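PDB 2OKX: rhamnosidase B from Bacillus sp., which hydrolyses the glycosidic bond of terminal alpha-L-rhamnose residues as a family 78 glycoside hydrolase, probably with inversion at the anomeric carbon. Local coordinates for residues A206-K218 and W403-L417. Residues are numbered along the deposited sequence; the frame is centred on the assembly and turned at random.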
loop_
_atom_site.group_PDB
_atom_site.type_symbol
_atom_site.label_atom_id
_atom_site.label_comp_id
_atom_site.label_asym_id
_atom_site.label_seq_id
_atom_site.Cartn_x
_atom_site.Cartn_y
_atom_site.Cartn_z
ATOM N N ALA A 206 17.588 13.706 -6.923
ATOM C CA ALA A 206 18.398 13.743 -8.134
ATOM C C ALA A 206 18.448 15.120 -8.774
ATOM O O ALA A 206 19.495 15.545 -9.257
ATOM C CB ALA A 206 17.870 12.726 -9.155
ATOM N N SER A 207 17.319 15.819 -8.779
ATOM C CA SER A 207 17.276 17.132 -9.405
ATOM C C SER A 207 16.094 17.970 -8.942
ATOM O O SER A 207 15.212 17.492 -8.224
ATOM C CB SER A 207 17.170 16.966 -10.920
ATOM O OG SER A 207 15.935 16.343 -11.267
ATOM N N ILE A 208 16.093 19.233 -9.350
ATOM C CA ILE A 208 14.979 20.110 -9.042
ATOM C C ILE A 208 14.350 20.301 -10.404
ATOM O O ILE A 208 14.976 20.839 -11.319
ATOM C CB ILE A 208 15.428 21.462 -8.469
ATOM C CG1 ILE A 208 16.029 21.246 -7.074
ATOM C CG2 ILE A 208 14.222 22.423 -8.412
ATOM C CD1 ILE A 208 16.341 22.520 -6.319
ATOM N N GLN A 209 13.121 19.829 -10.543
ATOM C CA GLN A 209 12.414 19.903 -11.809
ATOM C C GLN A 209 11.876 21.285 -12.141
ATOM O O GLN A 209 11.904 21.695 -13.297
ATOM C CB GLN A 209 11.266 18.899 -11.810
ATOM C CG GLN A 209 10.437 18.919 -13.079
ATOM C CD GLN A 209 9.375 17.849 -13.068
ATOM O OE1 GLN A 209 9.681 16.657 -13.085
ATOM N NE2 GLN A 209 8.116 18.265 -13.029
ATOM N N SER A 210 11.384 22.001 -11.135
ATOM C CA SER A 210 10.841 23.330 -11.380
ATOM C C SER A 210 10.653 24.141 -10.112
ATOM O O SER A 210 10.720 23.616 -8.998
ATOM C CB SER A 210 9.483 23.219 -12.079
ATOM O OG SER A 210 8.528 22.611 -11.221
ATOM N N LEU A 211 10.427 25.436 -10.308
ATOM C CA LEU A 211 10.167 26.366 -9.221
ATOM C C LEU A 211 9.030 27.221 -9.756
ATOM O O LEU A 211 9.047 27.625 -10.916
ATOM C CB LEU A 211 11.397 27.229 -8.911
ATOM C CG LEU A 211 11.230 28.138 -7.683
ATOM C CD1 LEU A 211 12.584 28.493 -7.098
ATOM C CD2 LEU A 211 10.464 29.387 -8.069
ATOM N N SER A 212 8.026 27.476 -8.928
ATOM C CA SER A 212 6.893 28.266 -9.382
ATOM C C SER A 212 6.367 29.172 -8.288
ATOM O O SER A 212 6.552 28.903 -7.102
ATOM C CB SER A 212 5.747 27.347 -9.827
ATOM O OG SER A 212 6.152 26.419 -10.821
ATOM N N ARG A 213 5.723 30.257 -8.702
ATOM C CA ARG A 213 5.093 31.167 -7.758
ATOM C C ARG A 213 3.656 30.668 -7.799
ATOM O O ARG A 213 3.035 30.642 -8.863
ATOM C CB ARG A 213 5.166 32.619 -8.244
ATOM C CG ARG A 213 4.423 33.600 -7.328
ATOM C CD ARG A 213 4.668 35.054 -7.743
ATOM N NE ARG A 213 4.073 35.386 -9.035
ATOM C CZ ARG A 213 2.914 36.024 -9.186
ATOM N NH1 ARG A 213 2.220 36.405 -8.124
ATOM N NH2 ARG A 213 2.452 36.287 -10.401
ATOM N N VAL A 214 3.126 30.253 -6.656
ATOM C CA VAL A 214 1.773 29.714 -6.637
ATOM C C VAL A 214 0.886 30.229 -5.505
ATOM O O VAL A 214 1.358 30.876 -4.573
ATOM C CB VAL A 214 1.819 28.171 -6.539
ATOM C CG1 VAL A 214 2.740 27.602 -7.625
ATOM C CG2 VAL A 214 2.318 27.754 -5.161
ATOM N N LYS A 215 -0.402 29.920 -5.604
ATOM C CA LYS A 215 -1.382 30.299 -4.594
ATOM C C LYS A 215 -2.421 29.197 -4.447
ATOM O O LYS A 215 -2.889 28.648 -5.443
ATOM C CB LYS A 215 -2.104 31.591 -4.981
ATOM C CG LYS A 215 -1.251 32.845 -4.933
ATOM C CD LYS A 215 -2.086 34.055 -5.337
ATOM C CE LYS A 215 -1.280 35.343 -5.243
ATOM N NZ LYS A 215 -2.051 36.513 -5.751
ATOM N N ALA A 216 -2.765 28.883 -3.203
ATOM C CA ALA A 216 -3.772 27.876 -2.897
ATOM C C ALA A 216 -5.109 28.607 -2.825
ATOM O O ALA A 216 -5.147 29.838 -2.772
ATOM C CB ALA A 216 -3.472 27.225 -1.557
ATOM N N PRO A 217 -6.223 27.863 -2.830
ATOM C CA PRO A 217 -7.541 28.508 -2.758
ATOM C C PRO A 217 -7.707 29.210 -1.410
ATOM O O PRO A 217 -7.123 28.781 -0.412
ATOM C CB PRO A 217 -8.511 27.335 -2.905
ATOM C CG PRO A 217 -7.705 26.296 -3.660
ATOM C CD PRO A 217 -6.359 26.407 -2.996
ATOM N N LYS A 218 -8.504 30.275 -1.377
ATOM C CA LYS A 218 -8.739 31.013 -0.137
ATOM C C LYS A 218 -9.182 30.041 0.953
ATOM O O LYS A 218 -8.764 30.143 2.107
ATOM C CB LYS A 218 -9.841 32.064 -0.334
ATOM C CG LYS A 218 -9.644 33.033 -1.503
ATOM C CD LYS A 218 -8.472 33.980 -1.285
ATOM C CE LYS A 218 -8.498 35.129 -2.288
ATOM N NZ LYS A 218 -8.476 34.665 -3.708
ATOM N N TRP A 403 -5.736 22.146 -6.653
ATOM C CA TRP A 403 -6.283 23.376 -7.204
ATOM C C TRP A 403 -5.439 24.549 -6.756
ATOM O O TRP A 403 -5.478 24.949 -5.592
ATOM C CB TRP A 403 -7.740 23.591 -6.772
ATOM C CG TRP A 403 -8.353 24.875 -7.309
ATOM C CD1 TRP A 403 -7.932 25.604 -8.389
ATOM C CD2 TRP A 403 -9.527 25.535 -6.814
ATOM N NE1 TRP A 403 -8.773 26.675 -8.596
ATOM C CE2 TRP A 403 -9.760 26.655 -7.645
ATOM C CE3 TRP A 403 -10.404 25.287 -5.752
ATOM C CZ2 TRP A 403 -10.838 27.529 -7.446
ATOM C CZ3 TRP A 403 -11.481 26.157 -5.554
ATOM C CH2 TRP A 403 -11.684 27.263 -6.398
ATOM N N ARG A 404 -4.657 25.072 -7.690
ATOM C CA ARG A 404 -3.805 26.222 -7.442
ATOM C C ARG A 404 -4.426 27.340 -8.269
ATOM O O ARG A 404 -4.527 27.233 -9.490
ATOM C CB ARG A 404 -2.366 25.947 -7.912
ATOM C CG ARG A 404 -1.645 24.855 -7.126
ATOM C CD ARG A 404 -0.281 24.524 -7.730
ATOM N NE ARG A 404 -0.401 24.079 -9.117
ATOM C CZ ARG A 404 0.628 23.874 -9.933
ATOM N NH1 ARG A 404 1.870 24.068 -9.509
ATOM N NH2 ARG A 404 0.416 23.503 -11.186
ATOM N N THR A 405 -4.866 28.400 -7.595
ATOM C CA THR A 405 -5.480 29.535 -8.271
ATOM C C THR A 405 -4.439 30.296 -9.089
ATOM O O THR A 405 -4.773 31.091 -9.968
ATOM C CB THR A 405 -6.145 30.468 -7.248
ATOM O OG1 THR A 405 -5.201 30.814 -6.227
ATOM C CG2 THR A 405 -7.333 29.767 -6.602
ATOM N N LEU A 406 -3.172 30.035 -8.788
ATOM C CA LEU A 406 -2.057 30.643 -9.496
ATOM C C LEU A 406 -0.922 29.626 -9.545
ATOM O O LEU A 406 -0.590 29.020 -8.532
ATOM C CB LEU A 406 -1.565 31.903 -8.776
ATOM C CG LEU A 406 -0.233 32.438 -9.315
ATOM C CD1 LEU A 406 -0.445 32.999 -10.713
ATOM C CD2 LEU A 406 0.324 33.504 -8.386
ATOM N N ALA A 407 -0.341 29.445 -10.726
ATOM C CA ALA A 407 0.774 28.517 -10.922
ATOM C C ALA A 407 1.643 29.147 -12.000
ATOM O O ALA A 407 1.371 29.012 -13.189
ATOM C CB ALA A 407 0.263 27.154 -11.375
ATOM N N GLU A 408 2.690 29.836 -11.568
ATOM C CA GLU A 408 3.580 30.549 -12.474
ATOM C C GLU A 408 5.003 30.014 -12.430
ATOM O O GLU A 408 5.734 30.251 -11.468
ATOM C CB GLU A 408 3.568 32.030 -12.086
ATOM C CG GLU A 408 4.327 32.960 -12.998
ATOM C CD GLU A 408 4.379 34.370 -12.428
ATOM O OE1 GLU A 408 5.144 34.600 -11.469
ATOM O OE2 GLU A 408 3.636 35.237 -12.927
ATOM N N ARG A 409 5.397 29.297 -13.478
ATOM C CA ARG A 409 6.741 28.731 -13.553
ATOM C C ARG A 409 7.825 29.789 -13.680
ATOM O O ARG A 409 7.690 30.729 -14.459
ATOM C CB ARG A 409 6.850 27.785 -14.747
ATOM C CG ARG A 409 6.193 26.438 -14.555
ATOM C CD ARG A 409 7.248 25.344 -14.490
ATOM N NE ARG A 409 8.290 25.553 -15.493
ATOM C CZ ARG A 409 9.144 24.616 -15.894
ATOM N NH1 ARG A 409 10.063 24.900 -16.809
ATOM N NH2 ARG A 409 9.072 23.392 -15.391
ATOM N N ARG A 410 8.902 29.611 -12.918
ATOM C CA ARG A 410 10.056 30.511 -12.937
ATOM C C ARG A 410 11.303 29.646 -13.127
ATOM O O ARG A 410 11.328 28.485 -12.714
ATOM C CB ARG A 410 10.196 31.264 -11.608
ATOM C CG ARG A 410 9.010 32.131 -11.198
ATOM C CD ARG A 410 8.732 33.222 -12.213
ATOM N NE ARG A 410 7.830 34.241 -11.683
ATOM C CZ ARG A 410 8.211 35.256 -10.912
ATOM N NH1 ARG A 410 9.487 35.402 -10.571
ATOM N NH2 ARG A 410 7.312 36.132 -10.482
ATOM N N ALA A 411 12.337 30.201 -13.747
ATOM C CA ALA A 411 13.567 29.443 -13.946
ATOM C C ALA A 411 14.139 29.116 -12.571
ATOM O O ALA A 411 14.041 29.922 -11.645
ATOM C CB ALA A 411 14.568 30.262 -14.756
ATOM N N VAL A 412 14.724 27.929 -12.429
ATOM C CA VAL A 412 15.306 27.535 -11.148
ATOM C C VAL A 412 16.674 28.186 -10.943
ATOM O O VAL A 412 17.578 28.005 -11.756
ATOM C CB VAL A 412 15.486 25.998 -11.057
ATOM C CG1 VAL A 412 16.083 25.628 -9.715
ATOM C CG2 VAL A 412 14.152 25.297 -11.255
ATOM N N PRO A 413 16.842 28.960 -9.857
ATOM C CA PRO A 413 18.120 29.624 -9.572
ATOM C C PRO A 413 19.163 28.588 -9.147
ATOM O O PRO A 413 18.836 27.641 -8.436
ATOM C CB PRO A 413 17.776 30.571 -8.424
ATOM C CG PRO A 413 16.295 30.791 -8.574
ATOM C CD PRO A 413 15.805 29.416 -8.918
ATOM N N ARG A 414 20.410 28.773 -9.570
ATOM C CA ARG A 414 21.471 27.831 -9.220
ATOM C C ARG A 414 21.544 27.578 -7.720
ATOM O O ARG A 414 21.710 26.441 -7.291
ATOM C CB ARG A 414 22.832 28.334 -9.719
ATOM C CG ARG A 414 24.029 27.529 -9.195
ATOM C CD ARG A 414 23.910 26.036 -9.523
ATOM N NE ARG A 414 25.015 25.256 -8.960
ATOM C CZ ARG A 414 25.109 24.888 -7.684
ATOM N NH1 ARG A 414 26.160 24.189 -7.271
ATOM N NH2 ARG A 414 24.148 25.199 -6.821
ATOM N N SER A 415 21.415 28.635 -6.924
ATOM C CA SER A 415 21.482 28.508 -5.470
ATOM C C SER A 415 20.560 27.430 -4.922
ATOM O O SER A 415 20.948 26.643 -4.056
ATOM C CB SER A 415 21.122 29.835 -4.792
ATOM O OG SER A 415 21.007 29.666 -3.386
ATOM N N VAL A 416 19.332 27.403 -5.427
ATOM C CA VAL A 416 18.345 26.442 -4.961
ATOM C C VAL A 416 18.794 24.992 -5.109
ATOM O O VAL A 416 18.418 24.139 -4.304
ATOM C CB VAL A 416 16.999 26.649 -5.697
ATOM C CG1 VAL A 416 15.946 25.693 -5.151
ATOM C CG2 VAL A 416 16.542 28.084 -5.520
ATOM N N LEU A 417 19.605 24.704 -6.122
ATOM C CA LEU A 417 20.071 23.334 -6.321
ATOM C C LEU A 417 20.782 22.802 -5.076
ATOM O O LEU A 417 20.753 21.606 -4.805
ATOM C CB LEU A 417 21.003 23.254 -7.536
ATOM C CG LEU A 417 20.382 23.681 -8.869
ATOM C CD1 LEU A 417 21.379 23.435 -9.990
ATOM C CD2 LEU A 417 19.094 22.903 -9.122
HETATM O O HOH W 1 10.844 26.052 -13.301
HETATM O O HOH W 2 3.838 25.045 -11.796
HETATM O O HOH W 3 -6.399 31.963 -4.140
#
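The Arg213 guanidinium carries Leu406 CD2 over one face, 3.5 Å above its plane, and Glu408 OE1 at its edge. The grip is side-on and nearly straight: Arg213 NE to Glu408 OE1 is 2.8 Å, Arg213 NH2 to Glu408 OE2 3.0 Å. The planes stand 56° apart; both oxygens stay near the guanidinium plane but are met from above the carboxylate. Arg410 also grips side-on, NE and NH2 both to Glu408 OE1, which therefore accepts three bonds. Beyond strand 207-215, Pro217 CG sits over one face of the Trp403 indole, 3.6 Å from Trp403 CE3, with Thr405 CG2 over the same face, both toward the rim.

Strands 207-215 and 406-410 run antiparallel; Arg213 N to Glu408 O and Glu408 N to Arg213 O are both 2.8 Å hydrogen bonds. Paired residues share a sheet face, and with CG anti to the backbone N in both (chi1 176° and -174°) the Glu408 carboxylate reaches the Arg213 guanidinium. Past strand 406-410, Val416 CG1 meets Ile208 CD1 at 3.4 Å, tighter than usual van der Waals contact.

Strand 207-215 pairs with 406-410 on one edge and 436-443 on the other, joining 406-410 to the concanavalin-like domain's sheet. Replacing Glu408 by an alanine would probably leave both guanidiniums without their common anion, although Arg213 NH1 also bonds Asp434 O. The carboxylate probably offsets the like charges of Arg213 NE and Arg410 NH2, 3.6 Å apart.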